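PDB 3RD5: Mypaa.01249.c from Mycobacterium paratuberculosis, which is probably an oxidoreductase of the short-chain dehydrogenase/reductase family, though its substrate and physiological role have not been established. Local coordinates for residues F120-T123 with N124-P128. Numbering follows the deposited sequence.
Sequences FALT and NLLLP
Phe120 to Thr123 offer their carbonyl oxygens in turn to the amides four residues on, from Asn124 N to Phe120 O (3.1 Å) through to Leu127 N to Thr123 O (2.9 Å), and a second, weak bond from Leu126 N also reaches Thr123 O. The same four-residue spacing pairs the side chains. With its CG anti to the backbone N (chi1 -180°), the ring of Phe120 presents one face to the amide of Asn124, whose ND2 lies over it, 3.2 Å from CE2; ring and amide planes stand almost perpendicular, 83° apart. ND2 is also hydrogen-bonded to Thr287 OG1, whereas Asn124 OD1 is buried without a partner. Two residues along, on another side of the helix, Leu122 CD1 meets Leu126 CD1 at 3.7 Å; both leucines pack on Leu90 of strand 87-92, and Leu122 also on Asn92. The stretch lies toward the C-terminal end of helix 110-126, with a 3-10 segment at Leu127 and Pro128; this helix flanks the parallel sheet of the Rossmann fold common to short-chain dehydrogenases, with helix 271-285 covering the Phe120 side. Thr123 CG2 lies 4.0 Å from Leu127 CG; the same rotamer (chi1 -57°) sets OG1 beside the backbone N, where it is hydrogen-bonded to His119 O and to Asn92 ND2. Leu125, partly exposed, lays its CG 3.3 Å from Ala121 O and continues onto Arg78 and Ala81 of helix 74-82.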
loop_
_atom_site.group_PDB
_atom_site.type_symbol
_atom_site.label_atom_id
_atom_site.label_comp_id
_atom_site.label_asym_id
_atom_site.label_seq_id
_atom_site.Cartn_x
_atom_site.Cartn_y
_atom_site.Cartn_z
ATOM N N PHE A 120 7.310 3.392 1.889
ATOM C CA PHE A 120 8.613 2.781 2.116
ATOM C C PHE A 120 9.140 3.155 3.502
ATOM O O PHE A 120 9.563 2.285 4.278
ATOM C CB PHE A 120 9.568 3.262 1.021
ATOM C CG PHE A 120 10.965 2.701 1.120
ATOM C CD1 PHE A 120 11.275 1.512 0.501
ATOM C CD2 PHE A 120 11.951 3.338 1.856
ATOM C CE1 PHE A 120 12.550 0.957 0.593
ATOM C CE2 PHE A 120 13.233 2.788 1.952
ATOM C CZ PHE A 120 13.526 1.599 1.342
ATOM N N ALA A 121 9.128 4.444 3.809
ATOM C CA ALA A 121 9.576 4.911 5.099
ATOM C C ALA A 121 8.715 4.374 6.219
ATOM O O ALA A 121 9.225 3.863 7.244
ATOM C CB ALA A 121 9.559 6.460 5.109
ATOM N N LEU A 122 7.411 4.424 6.030
ATOM C CA LEU A 122 6.474 3.933 7.052
ATOM C C LEU A 122 6.748 2.467 7.379
ATOM O O LEU A 122 6.766 2.041 8.564
ATOM C CB LEU A 122 5.027 4.098 6.605
ATOM C CG LEU A 122 3.953 3.600 7.559
ATOM C CD1 LEU A 122 4.009 4.386 8.890
ATOM C CD2 LEU A 122 2.565 3.691 6.892
ATOM N N THR A 123 6.894 1.663 6.330
ATOM C CA THR A 123 7.094 0.222 6.499
ATOM C C THR A 123 8.408 -0.081 7.232
ATOM O O THR A 123 8.432 -0.867 8.201
ATOM C CB THR A 123 7.044 -0.509 5.148
ATOM O OG1 THR A 123 5.802 -0.242 4.499
ATOM C CG2 THR A 123 7.205 -2.041 5.366
ATOM N N ASN A 124 9.493 0.590 6.847
ATOM C CA ASN A 124 10.754 0.330 7.532
ATOM C C ASN A 124 10.673 0.732 9.005
ATOM O O ASN A 124 11.296 0.077 9.847
ATOM C CB ASN A 124 11.916 1.094 6.875
ATOM C CG ASN A 124 12.442 0.413 5.659
ATOM O OD1 ASN A 124 12.430 -0.829 5.566
ATOM N ND2 ASN A 124 12.972 1.234 4.711
ATOM N N LEU A 125 9.945 1.786 9.321
ATOM C CA LEU A 125 9.833 2.241 10.703
ATOM C C LEU A 125 8.934 1.327 11.545
ATOM O O LEU A 125 9.215 1.138 12.742
ATOM C CB LEU A 125 9.323 3.670 10.740
ATOM C CG LEU A 125 10.286 4.718 10.199
ATOM C CD1 LEU A 125 9.569 6.032 9.933
ATOM C CD2 LEU A 125 11.493 4.919 11.158
ATOM N N LEU A 126 7.924 0.698 10.951
ATOM C CA LEU A 126 7.022 -0.204 11.689
ATOM C C LEU A 126 7.485 -1.660 11.768
ATOM O O LEU A 126 7.058 -2.409 12.655
ATOM C CB LEU A 126 5.622 -0.147 11.105
ATOM C CG LEU A 126 4.877 1.162 11.288
ATOM C CD1 LEU A 126 3.462 1.112 10.623
ATOM C CD2 LEU A 126 4.728 1.488 12.784
ATOM N N LEU A 127 8.307 -2.106 10.808
ATOM C CA LEU A 127 8.676 -3.504 10.691
ATOM C C LEU A 127 9.114 -4.191 11.991
ATOM O O LEU A 127 8.681 -5.328 12.221
ATOM C CB LEU A 127 9.751 -3.724 9.619
ATOM C CG LEU A 127 9.257 -3.922 8.202
ATOM C CD1 LEU A 127 10.423 -3.836 7.213
ATOM C CD2 LEU A 127 8.511 -5.246 7.969
ATOM N N PRO A 128 9.915 -3.523 12.825
ATOM C CA PRO A 128 10.323 -4.171 14.085
ATOM C C PRO A 128 9.182 -4.492 15.049
ATOM O O PRO A 128 9.409 -5.250 16.020
ATOM C CB PRO A 128 11.283 -3.147 14.701
ATOM C CG PRO A 128 11.748 -2.343 13.568
ATOM C CD PRO A 128 10.584 -2.222 12.651
#